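Local structure of beta-mannosidase (Trichoderma harzianum, 4CVU) at residues 127-130 and 134-137; 191-196 and 206-211; 447-452 and 462-467. The protein probably hydrolyses beta-linked mannose from the non-reducing ends of glycan chains, as a fungal beta-mannosidase of glycoside hydrolase family 2. All blocks are in the same frame, centred on the assembly; numbering follows the deposited sequence.

In the fold
Interactions 1 and 2 both belong to the galactose-binding-like domain, whereas interaction 3 joins a loop and a helix of what is probably the catalytic barrel. Interaction 1 is partly buried, beside attached glycan and a sodium ion, and combines a CH-pi contact with one indole hydrogen bond. Interaction 2 is buried and relies on a lysine directed at a backbone carbonyl. Interaction 3, also buried, has no hydrogen bond across its segments, only van der Waals contact, chiefly of Phe-449 with Val-464 and Glu-467. The domains meet here: Asn-130 of interaction 1 bonds to Asn-463 and Glu-467 of interaction 3, while Arg-192 of interaction 2 salt-bridges Glu-467 and bonds to Gln-448 O.

Interaction 1: residues 127-130 and 134-137; sequences TPDN and QWFY. With NA (sodium ion), chain B; MAN (alpha-D-mannopyranose), chain C.
Trp-135 meets the loop 127-130 in two different ways: Pro-128 lies on a face of the indole, and the backbone O of Asn-130 accepts its N-H, near the ring plane. Pro-128 CB stands 3.6 Å from the centroid of the five-membered ring of Trp-135 and 12° off its normal, which identifies a CH-pi contact. Trp-135 NE1 donates to Asn-130 O at 3.2 Å, with an N-H...O angle of 156°. Trp-135 CG lies beside the backbone N and opposite the carbonyl carbon (chi1 -60°), which carries the indole across to the loop. Water 1 accepts from Asn-130 N at 2.9 Å and, more weakly, from Trp-135 NE1 at 3.3 Å. Farther round the indole, Asn-130 CB touches CZ2 of Trp-135 at 3.7 Å.

Tyr-137, two residues along the same strand, presses its hydroxyl against the proline ring, with Tyr-137 OH 3.2 Å from Pro-128 CD. The loop thus rests on the indole face of Trp-135 and the hydroxyl of Tyr-137 as it passes from strand 123-126 to strand 135-138, members of different sheets in the galactose-binding-like domain.

A leucine in place of Trp-135 removes the N-H and the flat face, and would probably leave Asn-130 O without its mate on the strand and Pro-128 less firmly seated.

Asp-129 OD1 still lies against Trp-135 CH2. Asp-129 OD2 instead binds the sodium ion at 2.6 Å and accepts from O4 of a mannose in the attached glycan at 2.7 Å. The Asn-130 side chain is held by Phe-132 N, Asn-463 and Glu-467. Pro-128 and the Asn-130 carbonyl thus fix the loop to the strand, while Asp-129 OD2, sodium ligand and hydrogen-bond acceptor, is likely to steady the glycan here.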
# COMPACT_ATOMS: atom_id res chain seq x y z
N THR A 127 14.12 -22.65 -32.02
CA THR A 127 14.21 -22.79 -30.57
C THR A 127 15.30 -21.89 -29.98
O THR A 127 16.33 -22.38 -29.51
CB THR A 127 14.45 -24.26 -30.13
OG1 THR A 127 15.63 -24.78 -30.76
CG2 THR A 127 13.27 -25.12 -30.47
N PRO A 128 15.05 -20.55 -30.00
CA PRO A 128 15.99 -19.54 -29.51
C PRO A 128 16.43 -19.76 -28.06
O PRO A 128 15.62 -20.18 -27.22
CB PRO A 128 15.23 -18.21 -29.64
CG PRO A 128 13.90 -18.49 -30.24
CD PRO A 128 13.83 -19.95 -30.58
N ASP A 129 17.69 -19.48 -27.77
CA ASP A 129 18.19 -19.60 -26.39
C ASP A 129 19.19 -18.52 -26.00
O ASP A 129 20.19 -18.80 -25.34
CB ASP A 129 18.79 -20.98 -26.19
CG ASP A 129 19.98 -21.24 -27.12
OD1 ASP A 129 20.22 -20.46 -28.06
OD2 ASP A 129 20.67 -22.24 -26.86
N ASN A 130 18.92 -17.29 -26.41
CA ASN A 130 19.78 -16.16 -26.06
C ASN A 130 19.00 -14.88 -26.06
O ASN A 130 18.54 -14.41 -27.10
CB ASN A 130 20.99 -16.05 -27.01
CG ASN A 130 22.10 -15.16 -26.45
OD1 ASN A 130 21.85 -14.09 -25.89
ND2 ASN A 130 23.34 -15.59 -26.62
N GLN A 134 19.53 -11.37 -32.09
CA GLN A 134 18.48 -11.21 -33.08
C GLN A 134 18.32 -12.56 -33.76
O GLN A 134 19.31 -13.14 -34.25
CB GLN A 134 18.91 -10.18 -34.12
CG GLN A 134 17.92 -9.92 -35.25
CD GLN A 134 18.42 -8.83 -36.18
OE1 GLN A 134 19.54 -8.91 -36.69
NE2 GLN A 134 17.58 -7.81 -36.44
N TRP A 135 17.09 -13.07 -33.77
CA TRP A 135 16.82 -14.36 -34.38
C TRP A 135 15.95 -14.15 -35.61
O TRP A 135 15.07 -13.29 -35.61
CB TRP A 135 16.10 -15.29 -33.38
CG TRP A 135 16.88 -15.59 -32.11
CD1 TRP A 135 16.66 -15.03 -30.87
CD2 TRP A 135 17.95 -16.52 -31.94
NE1 TRP A 135 17.54 -15.56 -29.95
CE2 TRP A 135 18.34 -16.48 -30.59
CE3 TRP A 135 18.61 -17.42 -32.79
CZ2 TRP A 135 19.38 -17.26 -30.08
CZ3 TRP A 135 19.63 -18.20 -32.28
CH2 TRP A 135 20.00 -18.12 -30.94
N PHE A 136 16.21 -14.93 -36.66
CA PHE A 136 15.40 -14.91 -37.88
C PHE A 136 15.20 -16.32 -38.46
O PHE A 136 16.10 -17.13 -38.48
CB PHE A 136 16.01 -13.99 -38.93
CG PHE A 136 17.49 -14.17 -39.09
CD1 PHE A 136 18.37 -13.49 -38.27
CD2 PHE A 136 17.99 -15.03 -40.03
CE1 PHE A 136 19.72 -13.65 -38.40
CE2 PHE A 136 19.35 -15.21 -40.16
CZ PHE A 136 20.22 -14.51 -39.34
N TYR A 137 13.97 -16.58 -38.91
CA TYR A 137 13.56 -17.91 -39.33
C TYR A 137 12.76 -17.82 -40.63
O TYR A 137 11.88 -16.99 -40.76
CB TYR A 137 12.71 -18.57 -38.24
CG TYR A 137 13.40 -18.66 -36.90
CD1 TYR A 137 14.47 -19.53 -36.71
CD2 TYR A 137 12.98 -17.89 -35.81
CE1 TYR A 137 15.12 -19.63 -35.50
CE2 TYR A 137 13.62 -17.99 -34.58
CZ TYR A 137 14.70 -18.85 -34.43
OH TYR A 137 15.34 -18.96 -33.22
NA NA B . 22.67 -23.20 -28.22
C1 MAN C . 21.49 -28.01 -24.60
C2 MAN C . 22.47 -27.13 -23.83
C3 MAN C . 21.86 -25.75 -23.60
C4 MAN C . 21.38 -25.14 -24.92
C5 MAN C . 20.41 -26.11 -25.60
C6 MAN C . 19.92 -25.62 -26.97
O2 MAN C . 23.68 -26.99 -24.55
O3 MAN C . 22.83 -24.93 -23.00
O4 MAN C . 20.77 -23.90 -24.71
O5 MAN C . 21.04 -27.36 -25.78
O6 MAN C . 18.82 -26.38 -27.41
O HOH W 1 16.31 -16.31 -27.01
O HOH W 2 20.86 -23.25 -29.40

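Interaction 2: residues 191-196 and 206-211; sequences VRKEQN and FSPVGP
Lys-193 reaches across to Ser-207 and Pro-208, joining two loop segments of the galactose-binding-like domain, both in the long connection between helix 159-168 and strand 215-221. At the start of the contact, Ser-207 OG lies 3.9 Å from Lys-193 CE, a packing distance. The backbone of Ser-207 bonds to Asp-197.

Pro-208 follows and provides the one hydrogen bond between the segments. Its carbonyl oxygen accepts from Lys-193 NZ at 2.9 Å, and the nitrogen lies in the carbonyl plane. The lysine arrives extended from its backbone, bending only at the last torsion (chi4 32°), which turns the ammonium group toward the carbonyl. Asp-197, the stronger partner, and Asp-113 form salt bridges with the same nitrogen, so its buried charge is probably balanced from two sources.

Beyond Pro-208 the chain leaves the lysine behind. Val-209 bonds through its backbone to Ala-57 and packs on Phe-156 of strand 152-156; Gly-210 bonds through its backbone to Asp-113, one of the lysine's two acidic partners. On the lysine's own segment, Gln-195 NE2 donates to Lys-193 O at 2.9 Å, with an N-H...O angle of 165°.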
# COMPACT_ATOMS: atom_id res chain seq x y z
N VAL A 191 22.88 -19.93 -18.58
CA VAL A 191 21.90 -19.29 -19.49
C VAL A 191 22.33 -17.90 -19.93
O VAL A 191 22.71 -17.08 -19.12
CB VAL A 191 20.49 -19.28 -18.90
CG1 VAL A 191 20.46 -18.63 -17.52
CG2 VAL A 191 19.53 -18.57 -19.84
N ARG A 192 22.26 -17.64 -21.23
CA ARG A 192 22.50 -16.32 -21.76
C ARG A 192 21.24 -15.45 -21.60
O ARG A 192 20.47 -15.24 -22.54
CB ARG A 192 22.93 -16.42 -23.23
CG ARG A 192 24.17 -17.25 -23.44
CD ARG A 192 25.30 -16.82 -22.56
NE ARG A 192 25.45 -15.37 -22.61
CZ ARG A 192 25.85 -14.59 -21.59
NH1 ARG A 192 26.15 -15.10 -20.40
NH2 ARG A 192 25.96 -13.28 -21.78
N LYS A 193 21.09 -14.97 -20.36
CA LYS A 193 19.97 -14.15 -19.89
C LYS A 193 20.59 -13.19 -18.89
O LYS A 193 21.63 -13.49 -18.23
CB LYS A 193 18.84 -15.01 -19.25
CG LYS A 193 17.61 -14.25 -18.71
CD LYS A 193 16.43 -15.18 -18.45
CE LYS A 193 15.22 -14.51 -17.74
NZ LYS A 193 15.05 -13.08 -18.09
N GLU A 194 19.98 -12.03 -18.80
CA GLU A 194 20.43 -10.93 -17.94
C GLU A 194 20.57 -11.52 -16.57
O GLU A 194 19.66 -12.04 -15.99
CB GLU A 194 19.39 -9.79 -18.02
CG GLU A 194 19.50 -8.69 -17.00
CD GLU A 194 18.56 -7.49 -17.24
OE1 GLU A 194 17.39 -7.65 -16.97
OE2 GLU A 194 18.98 -6.43 -17.64
N GLN A 195 21.79 -11.48 -16.05
CA GLN A 195 22.08 -12.17 -14.86
C GLN A 195 21.34 -11.69 -13.62
O GLN A 195 21.03 -12.50 -12.79
CB GLN A 195 23.60 -12.25 -14.64
CG GLN A 195 24.33 -12.89 -15.78
CD GLN A 195 24.35 -14.40 -15.79
OE1 GLN A 195 25.25 -15.04 -15.22
NE2 GLN A 195 23.40 -15.01 -16.50
N ASN A 196 21.08 -10.40 -13.50
CA ASN A 196 20.39 -9.88 -12.38
C ASN A 196 18.94 -10.29 -12.29
O ASN A 196 18.35 -10.12 -11.28
CB ASN A 196 20.55 -8.39 -12.20
CG ASN A 196 19.90 -7.61 -13.27
OD1 ASN A 196 20.44 -7.39 -14.32
ND2 ASN A 196 18.66 -7.21 -13.00
N PHE A 206 12.83 -11.82 -10.50
CA PHE A 206 11.55 -12.16 -11.14
C PHE A 206 11.63 -13.13 -12.31
O PHE A 206 10.60 -13.67 -12.74
CB PHE A 206 10.81 -10.87 -11.54
CG PHE A 206 10.28 -10.10 -10.36
CD1 PHE A 206 9.42 -10.70 -9.45
CD2 PHE A 206 10.68 -8.78 -10.14
CE1 PHE A 206 8.97 -10.02 -8.35
CE2 PHE A 206 10.21 -8.10 -9.02
CZ PHE A 206 9.35 -8.73 -8.15
N SER A 207 12.85 -13.33 -12.85
CA SER A 207 13.10 -14.15 -14.02
C SER A 207 11.97 -14.05 -15.07
O SER A 207 11.37 -15.07 -15.44
CB SER A 207 13.25 -15.62 -13.63
OG SER A 207 13.43 -16.40 -14.78
N PRO A 208 11.76 -12.84 -15.60
CA PRO A 208 10.69 -12.61 -16.58
C PRO A 208 11.02 -13.22 -17.94
O PRO A 208 12.21 -13.51 -18.24
CB PRO A 208 10.61 -11.10 -16.64
CG PRO A 208 12.02 -10.66 -16.38
CD PRO A 208 12.44 -11.59 -15.27
N VAL A 209 9.97 -13.47 -18.72
CA VAL A 209 10.10 -14.07 -20.05
C VAL A 209 9.10 -13.43 -20.97
O VAL A 209 8.04 -12.97 -20.51
CB VAL A 209 9.90 -15.60 -20.09
CG1 VAL A 209 10.97 -16.30 -19.25
CG2 VAL A 209 8.52 -16.00 -19.61
N GLY A 210 9.45 -13.38 -22.25
CA GLY A 210 8.56 -12.84 -23.26
C GLY A 210 9.31 -12.21 -24.42
O GLY A 210 10.56 -12.17 -24.43
N PRO A 211 8.55 -11.69 -25.40
CA PRO A 211 9.12 -11.00 -26.52
C PRO A 211 9.56 -9.62 -26.03
O PRO A 211 8.80 -8.66 -26.09
CB PRO A 211 7.96 -10.93 -27.52
CG PRO A 211 6.75 -10.86 -26.68
CD PRO A 211 7.07 -11.67 -25.45

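Interaction 3: residues 447-452 and 462-467; sequences FQFSDT and ANVVGE. With MAN (alpha-D-mannopyranose), chain E.
Phe-449 and Val-464 approach from opposite directions, and the valine meets the phenyl ring at its edge. Val-464 CG2 lies near the ring plane, 3.7 Å from Phe-449 CZ, while Val-464 CG1 is 3.8 Å from the same carbon; both branches of the valine therefore converge on one ring position. With CG anti to the carbonyl carbon (chi1 -60°), the ring of Phe-449 extends to helix 458-475.

One helical turn later, Glu-467 also points back at the loop. Its carboxylate is nearly parallel to the phenyl ring, the planes 8° apart, and Glu-467 OE2 comes to 4.1 Å from Phe-449 CE2. OE2 also lies 4.2 Å from Gln-448 CB. Gln-448 is the centre of an inverse gamma turn, closed by Phe-449 N donating to Phe-447 O at 2.7 Å.

These segments follow strand 442-446, a parallel strand of the (beta/alpha)8-type barrel expected for this family, and tie its outgoing loop to the next helix.

Arg-192, from the galactose-binding-like domain, makes a cation-pi contact with Phe-449 and a salt bridge to Glu-467 OE2, which Tyr-427 OH also hydrogen-bonds. OE1 is taken by Asn-130; Arg-192 probably balances the buried charge at the domain interface.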
# COMPACT_ATOMS: atom_id res chain seq x y z
N PHE A 447 30.24 -6.81 -21.77
CA PHE A 447 29.56 -8.02 -22.19
C PHE A 447 28.86 -8.69 -21.00
O PHE A 447 29.33 -8.58 -19.86
CB PHE A 447 30.55 -9.00 -22.84
CG PHE A 447 31.28 -8.46 -24.06
CD1 PHE A 447 30.72 -7.50 -24.89
CD2 PHE A 447 32.53 -8.97 -24.39
CE1 PHE A 447 31.39 -7.05 -26.00
CE2 PHE A 447 33.22 -8.51 -25.51
CZ PHE A 447 32.64 -7.54 -26.31
N GLN A 448 27.75 -9.42 -21.23
CA GLN A 448 26.91 -9.86 -20.11
C GLN A 448 27.45 -11.06 -19.32
O GLN A 448 26.93 -12.15 -19.36
CB GLN A 448 25.46 -10.06 -20.58
CG GLN A 448 24.90 -8.86 -21.32
CD GLN A 448 25.06 -7.56 -20.55
OE1 GLN A 448 24.83 -7.52 -19.36
NE2 GLN A 448 25.42 -6.50 -21.24
N PHE A 449 28.55 -10.84 -18.61
CA PHE A 449 29.13 -11.88 -17.80
C PHE A 449 29.58 -11.25 -16.46
O PHE A 449 30.27 -10.23 -16.45
CB PHE A 449 30.34 -12.50 -18.51
CG PHE A 449 30.01 -13.12 -19.83
CD1 PHE A 449 29.64 -14.46 -19.92
CD2 PHE A 449 30.10 -12.37 -21.00
CE1 PHE A 449 29.36 -15.04 -21.16
CE2 PHE A 449 29.80 -12.93 -22.23
CZ PHE A 449 29.43 -14.28 -22.30
N SER A 450 29.20 -11.87 -15.33
CA SER A 450 29.25 -11.13 -14.07
C SER A 450 29.28 -11.96 -12.76
O SER A 450 28.36 -12.70 -12.46
CB SER A 450 28.08 -10.12 -14.07
OG SER A 450 28.08 -9.31 -12.91
N ASP A 451 30.38 -11.82 -12.01
CA ASP A 451 30.49 -12.30 -10.66
C ASP A 451 30.29 -13.82 -10.52
O ASP A 451 29.75 -14.31 -9.53
CB ASP A 451 29.49 -11.54 -9.78
CG ASP A 451 29.82 -11.64 -8.30
OD1 ASP A 451 31.00 -11.91 -7.94
OD2 ASP A 451 28.88 -11.45 -7.49
N THR A 452 30.71 -14.54 -11.53
CA THR A 452 30.80 -15.98 -11.48
C THR A 452 31.65 -16.39 -12.67
O THR A 452 32.00 -15.55 -13.51
CB THR A 452 29.42 -16.65 -11.53
OG1 THR A 452 29.53 -18.05 -11.16
CG2 THR A 452 28.77 -16.48 -12.89
N ALA A 462 29.71 -21.00 -29.07
CA ALA A 462 29.07 -20.64 -30.35
C ALA A 462 27.91 -19.65 -30.10
O ALA A 462 27.77 -18.68 -30.81
CB ALA A 462 28.58 -21.87 -31.08
N ASN A 463 27.14 -19.90 -29.04
CA ASN A 463 26.01 -19.03 -28.67
C ASN A 463 26.53 -17.64 -28.27
O ASN A 463 26.06 -16.65 -28.77
CB ASN A 463 25.19 -19.66 -27.51
CG ASN A 463 23.80 -19.06 -27.38
OD1 ASN A 463 23.41 -18.18 -28.12
ND2 ASN A 463 23.04 -19.55 -26.42
N VAL A 464 27.54 -17.61 -27.42
CA VAL A 464 28.17 -16.34 -27.01
C VAL A 464 28.66 -15.56 -28.23
O VAL A 464 28.46 -14.35 -28.34
CB VAL A 464 29.35 -16.59 -26.03
CG1 VAL A 464 30.17 -15.33 -25.87
CG2 VAL A 464 28.83 -17.02 -24.66
N VAL A 465 29.31 -16.26 -29.17
CA VAL A 465 29.84 -15.60 -30.37
C VAL A 465 28.71 -14.99 -31.20
O VAL A 465 28.85 -13.90 -31.72
CB VAL A 465 30.70 -16.60 -31.22
CG1 VAL A 465 30.91 -16.08 -32.62
CG2 VAL A 465 32.04 -16.87 -30.52
N GLY A 466 27.57 -15.67 -31.28
CA GLY A 466 26.40 -15.06 -31.93
C GLY A 466 26.08 -13.73 -31.24
O GLY A 466 25.87 -12.70 -31.88
N GLU A 467 26.14 -13.78 -29.91
CA GLU A 467 25.82 -12.62 -29.05
C GLU A 467 26.84 -11.52 -29.18
O GLU A 467 26.47 -10.38 -29.43
CB GLU A 467 25.66 -13.09 -27.60
CG GLU A 467 26.01 -12.12 -26.51
CD GLU A 467 25.87 -12.75 -25.16
OE1 GLU A 467 25.40 -13.90 -25.08
OE2 GLU A 467 26.24 -12.10 -24.15
C1 MAN E . 26.56 -15.87 -38.66
C2 MAN E . 25.13 -15.66 -38.22
C3 MAN E . 25.06 -14.48 -37.25
C4 MAN E . 26.01 -14.69 -36.08
C5 MAN E . 27.41 -15.04 -36.58
C6 MAN E . 28.35 -15.46 -35.47
O2 MAN E . 24.69 -16.82 -37.56
O3 MAN E . 23.74 -14.32 -36.81
O4 MAN E . 26.08 -13.47 -35.34
O5 MAN E . 27.39 -16.09 -37.54
O6 MAN E . 29.68 -15.57 -35.98